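Local coordinates for protein Alpha/beta hydrolase (Novosphingobium aromaticivorans, PDB 3BWX) that is probably a hydrolase of the alpha/beta hydrolase fold, its substrate not established, and binds calcium ions in the crystal, at residues Pro80-Leu91 / Leu110-Arg121. The protein carries 1 engineered substitution. Sequence-based numbering, arbitrary orientation.
With EDO (1,2-ethanediol), chain L.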
loop_
_atom_site.group_PDB
_atom_site.type_symbol
_atom_site.label_atom_id
_atom_site.label_comp_id
_atom_site.label_asym_id
_atom_site.label_seq_id
_atom_site.Cartn_x
_atom_site.Cartn_y
_atom_site.Cartn_z
ATOM N N PRO A 80 10.656 -5.151 -6.454
ATOM C CA PRO A 80 10.393 -3.714 -6.327
ATOM C C PRO A 80 10.772 -2.812 -7.454
ATOM O O PRO A 80 9.992 -1.908 -7.780
ATOM C CB PRO A 80 11.115 -3.333 -5.038
ATOM C CG PRO A 80 11.048 -4.565 -4.227
ATOM C CD PRO A 80 11.272 -5.666 -5.217
HETATM N N MSE A 81 11.928 -3.016 -8.070
HETATM C CA MSE A 81 12.269 -2.130 -9.210
HETATM C C MSE A 81 11.390 -2.285 -10.437
HETATM O O MSE A 81 11.246 -1.359 -11.224
HETATM C CB MSE A 81 13.759 -2.225 -9.548
HETATM C CG MSE A 81 14.654 -1.890 -8.356
HETATM SE SE MSE A 81 14.312 -0.195 -7.463
HETATM C CE MSE A 81 14.774 0.890 -8.877
ATOM N N GLN A 82 10.809 -3.467 -10.604
ATOM C CA GLN A 82 9.841 -3.701 -11.641
ATOM C C GLN A 82 8.524 -2.986 -11.337
ATOM O O GLN A 82 7.982 -2.326 -12.203
ATOM C CB GLN A 82 9.617 -5.179 -11.907
ATOM C CG GLN A 82 8.733 -5.419 -13.108
ATOM C CD GLN A 82 9.361 -4.940 -14.378
ATOM O OE1 GLN A 82 10.428 -5.413 -14.757
ATOM N NE2 GLN A 82 8.735 -4.024 -15.046
ATOM N N TYR A 83 8.058 -3.069 -10.085
ATOM C CA TYR A 83 6.867 -2.319 -9.729
ATOM C C TYR A 83 7.088 -0.825 -9.930
ATOM O O TYR A 83 6.177 -0.135 -10.387
ATOM C CB TYR A 83 6.459 -2.590 -8.313
ATOM C CG TYR A 83 6.446 -4.052 -7.949
ATOM C CD1 TYR A 83 5.979 -5.003 -8.834
ATOM C CD2 TYR A 83 6.789 -4.492 -6.632
ATOM C CE1 TYR A 83 5.960 -6.350 -8.488
ATOM C CE2 TYR A 83 6.792 -5.846 -6.292
ATOM C CZ TYR A 83 6.375 -6.771 -7.226
ATOM O OH TYR A 83 6.390 -8.107 -6.900
ATOM N N LEU A 84 8.275 -0.338 -9.596
ATOM C CA LEU A 84 8.591 1.093 -9.792
ATOM C C LEU A 84 8.493 1.447 -11.301
ATOM O O LEU A 84 7.861 2.445 -11.666
ATOM C CB LEU A 84 9.988 1.412 -9.267
ATOM C CG LEU A 84 10.536 2.812 -9.542
ATOM C CD1 LEU A 84 9.662 3.825 -8.855
ATOM C CD2 LEU A 84 11.978 2.889 -8.987
ATOM N N GLN A 85 9.098 0.611 -12.171
ATOM C CA GLN A 85 9.000 0.827 -13.606
ATOM C C GLN A 85 7.540 0.811 -14.093
ATOM O O GLN A 85 7.141 1.609 -14.909
ATOM C CB GLN A 85 9.829 -0.184 -14.414
ATOM C CG GLN A 85 9.820 0.103 -15.953
ATOM C CD GLN A 85 10.296 -1.083 -16.859
ATOM O OE1 GLN A 85 9.539 -2.028 -17.186
ATOM N NE2 GLN A 85 11.559 -0.995 -17.306
ATOM N N ASP A 86 6.741 -0.108 -13.562
ATOM C CA ASP A 86 5.368 -0.218 -13.962
ATOM C C ASP A 86 4.612 1.050 -13.526
ATOM O O ASP A 86 3.729 1.496 -14.230
ATOM C CB ASP A 86 4.728 -1.480 -13.340
ATOM C CG ASP A 86 5.310 -2.773 -13.861
ATOM O OD1 ASP A 86 5.937 -2.807 -14.948
ATOM O OD2 ASP A 86 5.039 -3.804 -13.213
ATOM N N LEU A 87 4.933 1.588 -12.361
ATOM C CA LEU A 87 4.263 2.824 -11.937
ATOM C C LEU A 87 4.708 4.018 -12.820
ATOM O O LEU A 87 3.902 4.900 -13.126
ATOM C CB LEU A 87 4.562 3.126 -10.492
ATOM C CG LEU A 87 3.773 2.247 -9.495
ATOM C CD1 LEU A 87 4.463 2.262 -8.122
ATOM C CD2 LEU A 87 2.305 2.617 -9.453
ATOM N N GLU A 88 6.012 4.084 -13.175
ATOM C CA GLU A 88 6.448 5.104 -14.127
ATOM C C GLU A 88 5.661 4.984 -15.431
ATOM O O GLU A 88 5.275 6.005 -16.049
ATOM C CB GLU A 88 7.950 5.021 -14.376
ATOM C CG GLU A 88 8.803 5.361 -13.185
ATOM C CD GLU A 88 8.807 6.835 -12.790
ATOM O OE1 GLU A 88 8.066 7.658 -13.369
ATOM O OE2 GLU A 88 9.513 7.181 -11.824
ATOM N N ALA A 89 5.385 3.763 -15.860
ATOM C CA ALA A 89 4.616 3.544 -17.081
ATOM C C ALA A 89 3.157 4.038 -16.922
ATOM O O ALA A 89 2.600 4.632 -17.840
ATOM C CB ALA A 89 4.614 2.068 -17.500
ATOM N N LEU A 90 2.528 3.779 -15.767
ATOM C CA LEU A 90 1.211 4.331 -15.475
ATOM C C LEU A 90 1.217 5.860 -15.545
ATOM O O LEU A 90 0.354 6.465 -16.208
ATOM C CB LEU A 90 0.739 3.889 -14.087
ATOM C CG LEU A 90 -0.527 4.529 -13.550
ATOM C CD1 LEU A 90 -1.744 4.201 -14.383
ATOM C CD2 LEU A 90 -0.775 4.107 -12.062
ATOM N N LEU A 91 2.196 6.480 -14.884
ATOM C CA LEU A 91 2.243 7.947 -14.843
ATOM C C LEU A 91 2.425 8.532 -16.240
ATOM O O LEU A 91 1.766 9.535 -16.577
ATOM C CB LEU A 91 3.331 8.435 -13.889
ATOM C CG LEU A 91 3.127 8.072 -12.435
ATOM C CD1 LEU A 91 4.437 8.297 -11.617
ATOM C CD2 LEU A 91 1.942 8.840 -11.788
ATOM N N LEU A 110 7.912 2.384 -2.515
ATOM C CA LEU A 110 7.759 2.801 -3.922
ATOM C C LEU A 110 7.538 4.311 -4.018
ATOM O O LEU A 110 7.971 4.989 -4.960
ATOM C CB LEU A 110 6.589 2.040 -4.538
ATOM C CG LEU A 110 6.933 0.551 -4.774
ATOM C CD1 LEU A 110 5.741 -0.280 -5.302
ATOM C CD2 LEU A 110 8.145 0.368 -5.693
ATOM N N THR A 111 6.839 4.862 -3.028
ATOM C CA THR A 111 6.637 6.303 -2.969
ATOM C C THR A 111 7.988 7.052 -2.809
ATOM O O THR A 111 8.264 8.016 -3.499
ATOM C CB THR A 111 5.706 6.677 -1.799
ATOM O OG1 THR A 111 4.396 6.166 -2.043
ATOM C CG2 THR A 111 5.611 8.219 -1.631
HETATM N N MSE A 112 8.860 6.533 -1.958
HETATM C CA MSE A 112 10.209 7.119 -1.848
HETATM C C MSE A 112 11.017 7.016 -3.138
HETATM O O MSE A 112 11.641 7.982 -3.580
HETATM C CB MSE A 112 10.953 6.493 -0.668
HETATM C CG MSE A 112 10.355 6.801 0.675
HETATM SE SE MSE A 112 11.363 5.953 2.178
HETATM C CE MSE A 112 9.955 5.015 3.078
ATOM N N LEU A 113 10.882 5.875 -3.824
ATOM C CA LEU A 113 11.584 5.617 -5.059
ATOM C C LEU A 113 11.062 6.538 -6.185
ATOM O O LEU A 113 11.839 7.115 -6.961
ATOM C CB LEU A 113 11.475 4.127 -5.393
ATOM C CG LEU A 113 12.377 3.271 -4.499
ATOM C CD1 LEU A 113 11.943 1.819 -4.669
ATOM C CD2 LEU A 113 13.901 3.512 -4.814
ATOM N N LEU A 114 9.746 6.733 -6.239
ATOM C CA LEU A 114 9.164 7.676 -7.214
ATOM C C LEU A 114 9.641 9.097 -6.914
ATOM O O LEU A 114 9.979 9.839 -7.853
ATOM C CB LEU A 114 7.651 7.661 -7.172
ATOM C CG LEU A 114 6.999 6.451 -7.783
ATOM C CD1 LEU A 114 5.509 6.386 -7.393
ATOM C CD2 LEU A 114 7.176 6.399 -9.295
ATOM N N ALA A 115 9.661 9.510 -5.636
ATOM C CA ALA A 115 10.080 10.861 -5.266
ATOM C C ALA A 115 11.526 11.099 -5.667
ATOM O O ALA A 115 11.863 12.168 -6.158
ATOM C CB ALA A 115 9.880 11.089 -3.748
ATOM N N ALA A 116 12.352 10.077 -5.499
ATOM C CA ALA A 116 13.782 10.171 -5.794
ATOM C C ALA A 116 14.065 10.614 -7.219
ATOM O O ALA A 116 15.040 11.287 -7.455
ATOM C CB ALA A 116 14.481 8.787 -5.545
ATOM N N ALA A 117 13.210 10.216 -8.160
ATOM C CA ALA A 117 13.362 10.576 -9.579
ATOM C C ALA A 117 13.254 12.096 -9.786
ATOM O O ALA A 117 13.897 12.652 -10.673
ATOM C CB ALA A 117 12.337 9.863 -10.437
ATOM N N ASN A 118 12.453 12.762 -8.950
ATOM C CA ASN A 118 12.273 14.227 -9.009
ATOM C C ASN A 118 11.337 14.644 -7.889
ATOM O O ASN A 118 10.144 14.559 -8.051
ATOM C CB ASN A 118 11.588 14.642 -10.318
ATOM C CG ASN A 118 11.256 16.120 -10.356
ATOM O OD1 ASN A 118 11.780 16.929 -9.553
ATOM N ND2 ASN A 118 10.386 16.491 -11.277
ATOM N N PRO A 119 11.862 15.014 -6.728
ATOM C CA PRO A 119 10.909 15.241 -5.644
ATOM C C PRO A 119 9.850 16.284 -5.895
ATOM O O PRO A 119 8.775 16.191 -5.316
ATOM C CB PRO A 119 11.804 15.637 -4.449
ATOM C CG PRO A 119 13.134 15.002 -4.795
ATOM C CD PRO A 119 13.261 15.118 -6.291
ATOM N N ALA A 120 10.079 17.220 -6.815
ATOM C CA ALA A 120 9.075 18.242 -7.064
ATOM C C ALA A 120 7.811 17.653 -7.674
ATOM O O ALA A 120 6.762 18.289 -7.657
ATOM C CB ALA A 120 9.630 19.316 -7.979
ATOM N N ARG A 121 7.888 16.442 -8.217
ATOM C CA ARG A 121 6.712 15.795 -8.772
ATOM C C ARG A 121 5.684 15.417 -7.675
ATOM O O ARG A 121 4.519 15.111 -7.976
ATOM C CB ARG A 121 7.113 14.513 -9.552
ATOM C CG ARG A 121 7.387 13.295 -8.644
ATOM C CD ARG A 121 8.175 12.156 -9.255
ATOM N NE ARG A 121 7.579 11.642 -10.460
ATOM C CZ ARG A 121 7.899 10.488 -11.061
ATOM N NH1 ARG A 121 8.780 9.628 -10.557
ATOM N NH2 ARG A 121 7.291 10.178 -12.212
HETATM C C1 EDO L . 6.250 18.597 -11.684
HETATM O O1 EDO L . 6.522 17.406 -12.438
HETATM C C2 EDO L . 7.534 19.107 -11.026
HETATM O O2 EDO L . 8.703 18.837 -11.821
#
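Helical segments 80-91 and 110-117 cross at -58° with their axes 10.1 Å apart, and the CA atoms of Leu84 and Leu110 are the nearest pair across them. This is helix-on-helix packing in the alpha/beta hydrolase fold: helix 80-94 lies against helix 106-117, which follows the probable nucleophile elbow, and both rest on strand 32-35 of the central sheet through Leu87 and Leu114. Two leucines of the second helix act as knobs into holes. Leu110 enters among Pro80, Tyr83, Leu84 and Leu87, its CD1 3.9 Å from Tyr83 CB. One turn on, Leu114 drops between Leu84, Leu87, Glu88 and Leu91; Leu84 slides past it in the opposite direction, CD1 to Leu114 CD2 3.6 Å. With its CG anti to the backbone N (chi1 173°), Leu84 also sends CD2 across Leu113, 3.8 Å from Leu113 CB. Beyond the leucines, Glu88 bends at chi2 (-71°) and brings its carboxylate nearly coplanar with the Arg121 guanidinium, which grips it end-on: NH2 gives a straight bond to Glu88 OE1, on its syn lone pair, at 2.9 Å. A leucine in place of Arg121 would probably leave the Glu88 carboxylate without its countercharge and Leu114 O without one of its two donors. The bond to Leu114 O ties the salt bridge to the backbone of helix 106-117: Arg121 NH1, already bonded to Glu88 OE2, reaches Leu114 O at 3.0 Å, from the opposite face of the carbonyl to Ala117 N.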